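Local atomic coordinates of arabinan endo-1,5-alpha-l-arabinosidase A (Cellvibrio cellulosa, PDB entry 1GYH), a protein that hydrolyses the alpha-1,5-arabinofuranosyl bonds of linear arabinan, a plant cell-wall polysaccharide, releasing almost exclusively arabinotriose. Residues W39-S42 with D43-F46; K252-K255 with R256-G259; A281-Y285 with L286-K290. All blocks are in the same frame, centred on the assembly; numbering follows the deposited sequence. Where two conformers were deposited one is given.

Contact 1 of 3, residues W39-S42 with D43-F46; sequences WRYS and DRAF
Y41 lays its ring over the backbone of D43 at a classic beta bulge, where S42 and D43 both face I30 of strand 29-33. The bulge sits in strand 38-44, within one blade of the five-bladed beta-propeller. The tight part is one face of the Y41 ring. D43 N lies 3.8 Å from the Y41 ring plane, over the ring centre. Further along the ring, Y41 CE1 is 3.4 Å from D43 O. The hydroxyl then reaches the peptide beyond: Y41 OH is 3.3 Å from D43 C. Y41 OH also comes near R44 N, but the angle is too poor for a hydrogen bond. CG of Y41 stands anti to its own nitrogen (chi1 177°), which sends the ring forward along the strand. Y41 is an exposed residue, so this packing lies at the surface. The contact loosens toward R44. R44 CG is 3.8 Å from Y41 OH, and the rest of the R44 chain leads away. The D43 side chain also leaves the ring, and its OD2 is hydrogen-bonded to Y107 OH. The R44 head is held further on instead, with a weak bond from NH2 to T48 O. Its firmer bond runs from R44 NE to F46 O, 2.8 Å long with an N-H...O angle of 159°, in the carbonyl plane.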
# COMPACT_ATOMS: atom_id res chain seq x y z
N TRP A 39 -3.60 11.66 -16.70
CA TRP A 39 -4.57 11.42 -15.61
C TRP A 39 -5.40 12.67 -15.34
O TRP A 39 -4.84 13.75 -15.21
CB TRP A 39 -3.85 11.02 -14.31
CG TRP A 39 -3.09 9.70 -14.35
CD1 TRP A 39 -1.76 9.50 -14.64
CD2 TRP A 39 -3.64 8.41 -14.09
NE1 TRP A 39 -1.47 8.16 -14.57
CE2 TRP A 39 -2.61 7.47 -14.25
CE3 TRP A 39 -4.91 7.95 -13.73
CZ2 TRP A 39 -2.81 6.10 -14.08
CZ3 TRP A 39 -5.11 6.59 -13.55
CH2 TRP A 39 -4.07 5.69 -13.73
N ARG A 40 -6.72 12.51 -15.24
CA ARG A 40 -7.62 13.57 -14.73
C ARG A 40 -8.19 13.25 -13.36
O ARG A 40 -8.44 12.09 -13.01
CB ARG A 40 -8.78 13.81 -15.67
CG ARG A 40 -9.41 12.53 -16.20
CD ARG A 40 -10.86 12.73 -16.70
NE ARG A 40 -10.87 14.11 -17.12
CZ ARG A 40 -10.39 14.57 -18.28
NH1 ARG A 40 -9.99 13.76 -19.26
NH2 ARG A 40 -10.36 15.88 -18.46
N TYR A 41 -8.44 14.28 -12.57
CA TYR A 41 -9.12 14.10 -11.28
C TYR A 41 -10.49 13.48 -11.52
O TYR A 41 -11.22 13.91 -12.39
CB TYR A 41 -9.33 15.44 -10.59
CG TYR A 41 -10.10 15.36 -9.29
CD1 TYR A 41 -9.50 14.87 -8.13
CD2 TYR A 41 -11.40 15.80 -9.20
CE1 TYR A 41 -10.20 14.81 -6.92
CE2 TYR A 41 -12.10 15.76 -8.00
CZ TYR A 41 -11.49 15.27 -6.87
OH TYR A 41 -12.19 15.22 -5.68
N SER A 42 -10.82 12.45 -10.76
CA SER A 42 -12.12 11.78 -10.88
C SER A 42 -13.07 12.14 -9.73
O SER A 42 -14.19 12.59 -9.98
CB SER A 42 -11.95 10.23 -10.92
OG SER A 42 -13.21 9.60 -11.20
N ASP A 43 -12.63 11.90 -8.48
CA ASP A 43 -13.45 12.10 -7.27
C ASP A 43 -12.61 11.97 -5.99
O ASP A 43 -11.40 11.72 -6.04
CB ASP A 43 -14.57 11.02 -7.26
CG ASP A 43 -15.74 11.33 -6.37
OD1 ASP A 43 -15.99 12.49 -5.98
OD2 ASP A 43 -16.53 10.43 -6.06
N ARG A 44 -13.26 12.15 -4.84
CA ARG A 44 -12.74 11.69 -3.57
C ARG A 44 -13.75 10.72 -2.98
O ARG A 44 -14.95 10.95 -3.09
CB ARG A 44 -12.41 12.87 -2.63
CG ARG A 44 -13.55 13.87 -2.43
CD ARG A 44 -13.21 15.11 -1.58
NE ARG A 44 -13.07 14.78 -0.16
CZ ARG A 44 -12.56 15.60 0.78
NH1 ARG A 44 -12.16 16.82 0.47
NH2 ARG A 44 -12.47 15.19 2.03
N ALA A 45 -13.28 9.62 -2.41
CA ALA A 45 -14.21 8.58 -1.98
C ALA A 45 -15.20 9.08 -0.94
O ALA A 45 -16.41 8.87 -1.09
CB ALA A 45 -13.45 7.37 -1.47
N PHE A 46 -14.68 9.71 0.11
CA PHE A 46 -15.53 10.44 1.11
C PHE A 46 -15.56 11.92 0.79
O PHE A 46 -14.51 12.58 0.71
CB PHE A 46 -14.97 10.26 2.53
CG PHE A 46 -15.04 8.83 3.04
CD1 PHE A 46 -14.07 7.89 2.66
CD2 PHE A 46 -16.08 8.42 3.87
CE1 PHE A 46 -14.10 6.59 3.16
CE2 PHE A 46 -16.15 7.11 4.35
CZ PHE A 46 -15.16 6.19 3.97

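Contact 2 of 3, residues K252-K255 with R256-G259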
# COMPACT_ATOMS: atom_id res chain seq x y z
N LYS A 252 16.31 1.56 -4.83
CA LYS A 252 16.59 2.69 -3.96
C LYS A 252 16.76 3.96 -4.78
O LYS A 252 16.83 3.96 -6.01
CB LYS A 252 17.83 2.46 -3.11
CG LYS A 252 19.18 2.34 -3.85
CD LYS A 252 20.37 1.96 -2.91
CE LYS A 252 21.67 1.83 -3.75
NZ LYS A 252 22.94 1.92 -2.95
N GLY A 253 16.79 5.08 -4.07
CA GLY A 253 16.85 6.37 -4.73
C GLY A 253 18.19 6.74 -5.24
O GLY A 253 19.16 6.03 -5.01
N ASN A 254 18.23 7.87 -5.94
CA ASN A 254 19.45 8.43 -6.50
C ASN A 254 19.45 9.98 -6.35
O ASN A 254 18.64 10.54 -5.61
CB ASN A 254 19.60 7.98 -7.97
CG ASN A 254 18.41 8.36 -8.83
OD1 ASN A 254 17.93 9.53 -8.77
ND2 ASN A 254 17.92 7.39 -9.65
N LYS A 255 20.36 10.66 -7.03
CA LYS A 255 20.47 12.13 -6.90
C LYS A 255 19.19 12.91 -7.29
O LYS A 255 18.95 14.01 -6.79
CB LYS A 255 21.70 12.68 -7.64
CG LYS A 255 21.66 12.66 -9.18
CD LYS A 255 23.08 12.73 -9.85
CE LYS A 255 23.65 14.11 -9.94
NZ LYS A 255 24.95 14.17 -10.73
N ARG A 256 18.40 12.35 -8.21
CA ARG A 256 17.21 13.03 -8.71
C ARG A 256 15.95 12.67 -7.93
O ARG A 256 15.01 13.48 -7.88
CB ARG A 256 17.00 12.74 -10.21
CG ARG A 256 17.90 13.51 -11.15
CD ARG A 256 17.83 13.10 -12.66
NE ARG A 256 17.98 11.66 -12.84
CZ ARG A 256 19.13 10.99 -12.71
NH1 ARG A 256 20.27 11.60 -12.41
NH2 ARG A 256 19.13 9.67 -12.88
N TRP A 257 15.95 11.48 -7.31
CA TRP A 257 14.78 10.89 -6.65
C TRP A 257 15.19 10.44 -5.25
O TRP A 257 15.78 9.37 -5.07
CB TRP A 257 14.20 9.72 -7.47
CG TRP A 257 13.83 10.17 -8.80
CD1 TRP A 257 14.58 10.07 -9.94
CD2 TRP A 257 12.63 10.88 -9.17
NE1 TRP A 257 13.92 10.67 -10.99
CE2 TRP A 257 12.74 11.20 -10.54
CE3 TRP A 257 11.48 11.31 -8.46
CZ2 TRP A 257 11.74 11.90 -11.25
CZ3 TRP A 257 10.50 12.02 -9.16
CH2 TRP A 257 10.63 12.29 -10.55
N VAL A 258 14.96 11.30 -4.25
CA VAL A 258 15.53 11.09 -2.91
C VAL A 258 14.49 10.49 -2.02
O VAL A 258 13.61 11.17 -1.49
CB VAL A 258 16.15 12.39 -2.36
CG1 VAL A 258 16.78 12.17 -1.00
CG2 VAL A 258 17.20 12.89 -3.30
N GLY A 259 14.54 9.17 -1.94
CA GLY A 259 13.52 8.38 -1.30
C GLY A 259 12.43 7.96 -2.25
O GLY A 259 11.99 8.76 -3.08
O HOH W 1 16.67 7.43 -12.31
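N254 turns its amide back over R256 and W257, forming an Asx turn superposed on a beta turn from N254 to W257, with type I-like angles at K255 and R256. This turn leads from the loop after strand 248-251 into strand 257-268, so it links two blades of the propeller. One oxygen does most of the work. N254 OD1 accepts from R256 N at 2.9 Å, with the donor in the plane of the amide carbonyl. N254 OD1 also accepts from W257 N at 3.1 Å, with that donor tilted 33° from the plane. N254 CG sits between its backbone N and carbonyl carbon (chi1 57°), and this brings OD1 within bonding distance of both N-H groups.

The R256 guanidinium folds round on the same part of the turn. N254 OD1 lies over one of its faces, offset toward the rim, and the amide and guanidinium planes are 31° apart. A water bridges the two groups, at 2.9 Å from N254 ND2 and with only a weak bond from R256 NH2. The W257 indole presents its edge: W257 CD1 is 3.6 Å from N254 OD1, near the ring plane. K255 runs obliquely across R256, its CG beside NH1. Partners beyond the turn fix the polar ends. D310 OD1 takes a salt bridge from R256 NE and a hydrogen bond from W257 NE1, while N254 ND2 is hydrogen-bonded to E306 OE2. The shared D310 would probably offset the positive charge of R256.

On the backbone, N254 O touches V258 CG2 and accepts the turn's own bond, a weak one, from W257 N. The same two residues also pair in the other direction: N254 N donates to W257 O at 3.0 Å.

Contact 3 of 3, residues A281-Y285 with L286-K290; sequences AADNY and LQKLK
D283 and L286 close a type I' beta turn, with N284 and Y285 at its corners in left-handed backbone conformations and L286 N bonded to D283 O at 3.0 Å. That bond is fairly straight at 160°, although the donor stands above the carbonyl plane. The D283 and K288 side chains meet at about a right angle. D283 OD2 receives K288 NZ on its anti lone pair, in a salt bridge of 2.8 Å. K288 reaches back through bends at chi2 and chi4. The same ammonium, K288 NZ, donates to L286 O at 3.0 Å, tilted 35° from the carbonyl plane. A second salt bridge, to E280 OE1, completes its grip. The buried lysine is therefore held between two carboxylates and a carbonyl, which would probably favour its charged form. L286 adds an apolar side to this cluster, with L286 CD2 3.7 Å from D283 OD2. Y285 goes the other way and lays one ring face over A281 CA, and its side chain also touches V258. Q287 probably binds substrate, and L286 lies close to D6, another probable substrate-binding residue. The arrangement is a beta hairpin joining strands 271-280 and 286-296 of one propeller blade, a hairpin that probably contributes Q287 to the substrate-binding site of this family 43 enzyme.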
# COMPACT_ATOMS: atom_id res chain seq x y z
N ALA A 281 13.84 15.65 -6.29
CA ALA A 281 14.72 16.64 -5.71
C ALA A 281 14.66 17.98 -6.42
O ALA A 281 14.78 19.01 -5.77
CB ALA A 281 16.15 16.14 -5.65
N ALA A 282 14.48 18.00 -7.74
CA ALA A 282 14.44 19.25 -8.49
C ALA A 282 13.11 20.03 -8.35
O ALA A 282 13.00 21.13 -8.87
CB ALA A 282 14.72 18.97 -9.99
N ASP A 283 12.13 19.45 -7.67
CA ASP A 283 10.80 20.05 -7.47
C ASP A 283 10.42 20.03 -5.98
O ASP A 283 9.40 19.46 -5.62
CB ASP A 283 9.75 19.29 -8.30
CG ASP A 283 8.37 19.95 -8.29
OD1 ASP A 283 8.29 21.19 -8.12
OD2 ASP A 283 7.31 19.31 -8.48
N ASN A 284 11.24 20.64 -5.12
CA ASN A 284 10.98 20.63 -3.67
C ASN A 284 10.66 19.29 -3.00
O ASN A 284 9.87 19.22 -2.05
CB ASN A 284 9.83 21.58 -3.34
CG ASN A 284 10.08 22.98 -3.83
OD1 ASN A 284 11.10 23.59 -3.46
ND2 ASN A 284 9.19 23.49 -4.72
N TYR A 285 11.24 18.20 -3.51
CA TYR A 285 10.96 16.85 -3.00
C TYR A 285 9.50 16.44 -3.03
O TYR A 285 9.06 15.62 -2.22
CB TYR A 285 11.61 16.61 -1.60
CG TYR A 285 13.10 16.92 -1.59
CD1 TYR A 285 14.04 15.94 -1.95
CD2 TYR A 285 13.57 18.17 -1.25
CE1 TYR A 285 15.38 16.21 -1.97
CE2 TYR A 285 14.91 18.45 -1.28
CZ TYR A 285 15.82 17.46 -1.65
OH TYR A 285 17.16 17.76 -1.67
N LEU A 286 8.75 16.99 -3.98
CA LEU A 286 7.35 16.61 -4.16
C LEU A 286 7.22 15.23 -4.84
O LEU A 286 7.69 15.02 -5.96
CB LEU A 286 6.62 17.67 -4.99
CG LEU A 286 5.10 17.44 -5.26
CD1 LEU A 286 4.31 17.29 -3.95
CD2 LEU A 286 4.51 18.56 -6.12
N GLN A 287 6.55 14.34 -4.14
CA GLN A 287 6.27 12.96 -4.51
C GLN A 287 5.52 12.91 -5.86
O GLN A 287 4.52 13.61 -6.05
CB GLN A 287 5.41 12.30 -3.42
CG GLN A 287 4.19 13.14 -3.00
CD GLN A 287 4.39 13.99 -1.72
OE1 GLN A 287 5.50 14.46 -1.42
NE2 GLN A 287 3.28 14.23 -1.01
N LYS A 288 6.05 12.12 -6.81
CA LYS A 288 5.42 11.90 -8.09
C LYS A 288 5.10 10.40 -8.26
O LYS A 288 5.82 9.53 -7.74
CB LYS A 288 6.35 12.35 -9.21
CG LYS A 288 6.82 13.78 -9.18
CD LYS A 288 5.71 14.81 -9.10
CE LYS A 288 6.21 16.26 -9.28
NZ LYS A 288 7.45 16.53 -8.58
N LEU A 289 4.02 10.12 -8.99
CA LEU A 289 3.72 8.78 -9.47
C LEU A 289 4.82 8.24 -10.39
O LEU A 289 5.29 8.94 -11.30
CB LEU A 289 2.42 8.79 -10.27
CG LEU A 289 2.05 7.42 -10.89
CD1 LEU A 289 1.72 6.42 -9.82
CD2 LEU A 289 0.90 7.61 -11.81
N LYS A 290 5.19 6.98 -10.17
CA LYS A 290 6.10 6.27 -11.09
C LYS A 290 5.57 4.83 -11.31
O LYS A 290 5.18 4.15 -10.37
CB LYS A 290 7.55 6.28 -10.60
CG LYS A 290 8.23 7.58 -10.56
CD LYS A 290 8.40 8.30 -11.92
CE LYS A 290 8.76 9.77 -11.74
NZ LYS A 290 9.04 10.52 -13.01

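Along the chain the contacts come in series: contact 1, then contact 2, then contact 3. Contacts 2 and 3 are neighbours, with centres about 10 Å apart. Both reach the sheet of strands 257-268, 271-280, 286-296 and 302-303; contact 2 leads into it. They join directly: R256 O and A281 N probably form a hydrogen bond, W257 packs on K290, and K255 O lies beside A281 CB. Contact 1 lies in a different blade, which holds strand 38-44 and the C-terminal strand 315-316. Its centre is about 28 Å from that of contact 2, without touch, and about 21 Å from that of contact 3. Yet W39 packs on L289, consistent with neighbouring blades of the propeller.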